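Local atomic coordinates of serpin-ZX (Arabidopsis thaliana, PDB entry 3LE2), a protein that inhibits proteases such as metacaspase-9, which cleave its reactive centre loop and become covalently trapped, and limits cell death promoted by the protease RD21A. Residues R6-M17 against I378-G386. Numbering follows the deposited sequence.
Sequences RESISLQNQVSM and ITGVVLFIG
Asn13 and Arg6 of helix 6-17 each donate a side-chain N-H to a carbonyl of the turn leading into strand 382-386: Asn13 ND2 to Gly380 O (3.1 Å, N-H...O 145°) and Arg6 NH1 to Ile378 O, also 3.1 Å. Ile378 O lies at the guanidinium edge, near the plane of the group but tilted from it; a bend at chi2 (-77°) brings this long chain round to the turn. The other end of the Asn13 amide is held through water: OD1 accepts from a water molecule at 2.8 Å, which in turn takes a weak bond from Val382 N. Asn13 thus meets Gly380 O directly and, through a weak water link, Val382 N; ND2 giving and OD1 accepting is consistent with the modelled sense of its amide. Within the turn, Thr379 OG1 accepts from Val381 N in an ST turn, and Gly380, at positive phi, faces Ile9, whose CG2 lies near its carbonyl oxygen.

Van der Waals contacts continue between and beyond these bonds. Ile9 CD1 meets Val381 CG2 at 4.0 Å, the two side chains crossing at about a right angle. Val382 sets its CG2 against the Asn13 amide, 3.5 Å from CG. Farther along, Ile385 CD1 touches Met17 SD (3.5 Å) and Ser16 CB (3.8 Å); the bend at chi2 of Met17 brings SD to Ile385 CD1, and the one at chi3 leaves CE beside CG2. Pro37 of helix 37-49 also touches Ser16, Val382 and Ile385, and Phe74 of helix 68-83 packs on Ile9.

The axes of helix 6-17 and strand 382-386 run 26° apart and approach to 10.3 Å. This is the serpin fold's N-terminal helix (helix A) packed against the C-terminal hairpin 370-376/382-388 of sheet B.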
loop_
_atom_site.group_PDB
_atom_site.type_symbol
_atom_site.label_atom_id
_atom_site.label_comp_id
_atom_site.label_asym_id
_atom_site.label_seq_id
_atom_site.Cartn_x
_atom_site.Cartn_y
_atom_site.Cartn_z
ATOM N N ARG A 6 3.619 -9.847 -15.887
ATOM C CA ARG A 6 4.612 -10.094 -14.853
ATOM C C ARG A 6 5.675 -9.006 -14.820
ATOM O O ARG A 6 6.088 -8.582 -13.747
ATOM C CB ARG A 6 5.294 -11.441 -15.055
ATOM C CG ARG A 6 4.370 -12.633 -14.939
ATOM C CD ARG A 6 4.037 -12.945 -13.496
ATOM N NE ARG A 6 3.464 -14.284 -13.343
ATOM C CZ ARG A 6 3.051 -14.790 -12.185
ATOM N NH1 ARG A 6 3.140 -14.062 -11.069
ATOM N NH2 ARG A 6 2.543 -16.019 -12.139
ATOM N N GLU A 7 6.142 -8.573 -15.989
ATOM C CA GLU A 7 7.195 -7.566 -16.017
ATOM C C GLU A 7 6.635 -6.192 -15.698
ATOM O O GLU A 7 7.303 -5.396 -15.035
ATOM C CB GLU A 7 8.042 -7.577 -17.316
ATOM C CG GLU A 7 7.319 -7.947 -18.603
ATOM C CD GLU A 7 8.269 -8.191 -19.799
ATOM O OE1 GLU A 7 9.508 -8.246 -19.611
ATOM O OE2 GLU A 7 7.769 -8.333 -20.939
ATOM N N SER A 8 5.405 -5.932 -16.146
ATOM C CA SER A 8 4.683 -4.706 -15.776
ATOM C C SER A 8 4.624 -4.558 -14.261
ATOM O O SER A 8 5.017 -3.532 -13.708
ATOM C CB SER A 8 3.261 -4.715 -16.350
ATOM O OG SER A 8 3.237 -4.276 -17.700
ATOM N N ILE A 9 4.142 -5.603 -13.598
ATOM C CA ILE A 9 4.034 -5.628 -12.146
ATOM C C ILE A 9 5.391 -5.461 -11.492
ATOM O O ILE A 9 5.529 -4.753 -10.494
ATOM C CB ILE A 9 3.419 -6.946 -11.656
ATOM C CG1 ILE A 9 1.977 -7.066 -12.140
ATOM C CG2 ILE A 9 3.493 -7.050 -10.133
ATOM C CD1 ILE A 9 1.318 -8.362 -11.732
ATOM N N SER A 10 6.398 -6.112 -12.056
ATOM C CA SER A 10 7.744 -6.019 -11.512
ATOM C C SER A 10 8.298 -4.598 -11.663
ATOM O O SER A 10 8.899 -4.058 -10.736
ATOM C CB SER A 10 8.674 -7.045 -12.165
ATOM O OG SER A 10 9.905 -7.137 -11.464
ATOM N N LEU A 11 8.096 -3.987 -12.826
ATOM C CA LEU A 11 8.485 -2.589 -12.996
ATOM C C LEU A 11 7.705 -1.650 -12.062
ATOM O O LEU A 11 8.299 -0.784 -11.425
ATOM C CB LEU A 11 8.325 -2.160 -14.455
ATOM C CG LEU A 11 9.214 -2.935 -15.435
ATOM C CD1 LEU A 11 8.818 -2.650 -16.865
ATOM C CD2 LEU A 11 10.682 -2.609 -15.212
ATOM N N GLN A 12 6.385 -1.834 -11.974
ATOM C CA GLN A 12 5.547 -1.008 -11.099
ATOM C C GLN A 12 6.020 -1.028 -9.659
ATOM O O GLN A 12 6.078 0.013 -9.008
ATOM C CB GLN A 12 4.089 -1.456 -11.125
ATOM C CG GLN A 12 3.309 -1.055 -12.342
ATOM C CD GLN A 12 1.811 -1.037 -12.069
ATOM O OE1 GLN A 12 1.031 -0.458 -12.835
ATOM N NE2 GLN A 12 1.405 -1.659 -10.963
ATOM N N ASN A 13 6.335 -2.214 -9.156
ATOM C CA ASN A 13 6.696 -2.344 -7.753
ATOM C C ASN A 13 7.976 -1.596 -7.426
ATOM O O ASN A 13 8.138 -1.097 -6.313
ATOM C CB ASN A 13 6.807 -3.816 -7.346
ATOM C CG ASN A 13 5.472 -4.543 -7.402
ATOM O OD1 ASN A 13 4.407 -3.924 -7.393
ATOM N ND2 ASN A 13 5.523 -5.865 -7.461
ATOM N N GLN A 14 8.893 -1.523 -8.394
ATOM C CA GLN A 14 10.134 -0.770 -8.207
ATOM C C GLN A 14 9.845 0.724 -8.117
ATOM O O GLN A 14 10.341 1.417 -7.232
ATOM C CB GLN A 14 11.135 -1.030 -9.341
ATOM C CG GLN A 14 12.253 0.014 -9.396
ATOM C CD GLN A 14 13.340 -0.297 -10.419
ATOM O OE1 GLN A 14 13.132 -1.067 -11.358
ATOM N NE2 GLN A 14 14.508 0.312 -10.241
ATOM N N VAL A 15 9.061 1.218 -9.064
ATOM C CA VAL A 15 8.628 2.611 -9.048
ATOM C C VAL A 15 7.889 2.902 -7.739
ATOM O O VAL A 15 8.049 3.970 -7.136
ATOM C CB VAL A 15 7.670 2.874 -10.230
ATOM C CG1 VAL A 15 6.985 4.215 -10.092
ATOM C CG2 VAL A 15 8.431 2.759 -11.575
ATOM N N SER A 16 7.094 1.935 -7.289
ATOM C CA SER A 16 6.360 2.078 -6.030
ATOM C C SER A 16 7.299 2.280 -4.828
ATOM O O SER A 16 6.999 3.051 -3.921
ATOM C CB SER A 16 5.426 0.878 -5.806
ATOM O OG SER A 16 4.275 0.945 -6.637
ATOM N N MET A 17 8.434 1.587 -4.815
ATOM C CA MET A 17 9.402 1.777 -3.732
ATOM C C MET A 17 9.993 3.179 -3.770
ATOM O O MET A 17 10.253 3.784 -2.731
ATOM C CB MET A 17 10.521 0.740 -3.796
ATOM C CG MET A 17 10.058 -0.694 -3.580
ATOM S SD MET A 17 9.152 -0.947 -2.044
ATOM C CE MET A 17 10.382 -0.583 -0.823
ATOM N N ILE A 378 0.579 -14.711 -5.357
ATOM C CA ILE A 378 0.256 -15.315 -6.653
ATOM C C ILE A 378 0.503 -14.346 -7.810
ATOM O O ILE A 378 1.113 -14.704 -8.825
ATOM C CB ILE A 378 -1.218 -15.774 -6.758
ATOM C CG1 ILE A 378 -1.623 -16.683 -5.588
ATOM C CG2 ILE A 378 -1.477 -16.407 -8.126
ATOM C CD1 ILE A 378 -0.681 -17.809 -5.304
ATOM N N THR A 379 0.025 -13.115 -7.659
ATOM C CA THR A 379 0.167 -12.117 -8.713
ATOM C C THR A 379 1.423 -11.273 -8.532
ATOM O O THR A 379 1.837 -10.568 -9.453
ATOM C CB THR A 379 -1.024 -11.152 -8.714
ATOM O OG1 THR A 379 -1.047 -10.456 -7.468
ATOM C CG2 THR A 379 -2.331 -11.908 -8.882
ATOM N N GLY A 380 2.013 -11.321 -7.343
ATOM C CA GLY A 380 3.103 -10.418 -7.009
ATOM C C GLY A 380 2.681 -8.963 -6.795
ATOM O O GLY A 380 3.525 -8.103 -6.591
ATOM N N VAL A 381 1.383 -8.678 -6.843
ATOM C CA VAL A 381 0.896 -7.318 -6.613
ATOM C C VAL A 381 1.140 -6.860 -5.154
ATOM O O VAL A 381 0.931 -7.618 -4.205
ATOM C CB VAL A 381 -0.608 -7.192 -6.998
ATOM C CG1 VAL A 381 -1.246 -5.910 -6.419
ATOM C CG2 VAL A 381 -0.784 -7.251 -8.519
ATOM N N VAL A 382 1.593 -5.619 -4.985
ATOM C CA VAL A 382 1.866 -5.069 -3.648
ATOM C C VAL A 382 0.685 -4.250 -3.111
ATOM O O VAL A 382 0.318 -3.245 -3.709
ATOM C CB VAL A 382 3.130 -4.177 -3.692
ATOM C CG1 VAL A 382 3.358 -3.437 -2.359
ATOM C CG2 VAL A 382 4.348 -5.017 -4.113
ATOM N N LEU A 383 0.090 -4.675 -1.991
ATOM C CA LEU A 383 -1.001 -3.909 -1.359
ATOM C C LEU A 383 -0.527 -2.703 -0.566
ATOM O O LEU A 383 -1.162 -1.655 -0.599
ATOM C CB LEU A 383 -1.838 -4.778 -0.416
ATOM C CG LEU A 383 -2.820 -5.732 -1.075
ATOM C CD1 LEU A 383 -2.035 -6.883 -1.731
ATOM C CD2 LEU A 383 -3.794 -6.252 -0.037
ATOM N N PHE A 384 0.561 -2.871 0.184
ATOM C CA PHE A 384 1.032 -1.820 1.088
ATOM C C PHE A 384 2.542 -1.763 1.101
ATOM O O PHE A 384 3.204 -2.800 1.058
ATOM C CB PHE A 384 0.589 -2.087 2.541
ATOM C CG PHE A 384 -0.895 -2.005 2.768
ATOM C CD1 PHE A 384 -1.553 -0.783 2.725
ATOM C CD2 PHE A 384 -1.628 -3.149 3.074
ATOM C CE1 PHE A 384 -2.922 -0.704 2.959
ATOM C CE2 PHE A 384 -2.994 -3.076 3.301
ATOM C CZ PHE A 384 -3.644 -1.850 3.241
ATOM N N ILE A 385 3.072 -0.546 1.176
ATOM C CA ILE A 385 4.466 -0.307 1.532
ATOM C C ILE A 385 4.475 0.661 2.715
ATOM O O ILE A 385 3.662 1.582 2.778
ATOM C CB ILE A 385 5.261 0.324 0.369
ATOM C CG1 ILE A 385 5.177 -0.553 -0.877
ATOM C CG2 ILE A 385 6.729 0.579 0.774
ATOM C CD1 ILE A 385 5.822 0.062 -2.105
ATOM N N GLY A 386 5.381 0.453 3.662
ATOM C CA GLY A 386 5.425 1.322 4.825
ATOM C C GLY A 386 6.765 1.298 5.536
ATOM O O GLY A 386 7.664 0.518 5.202
HETATM O O HOH W 1 1.665 -3.733 -7.815
#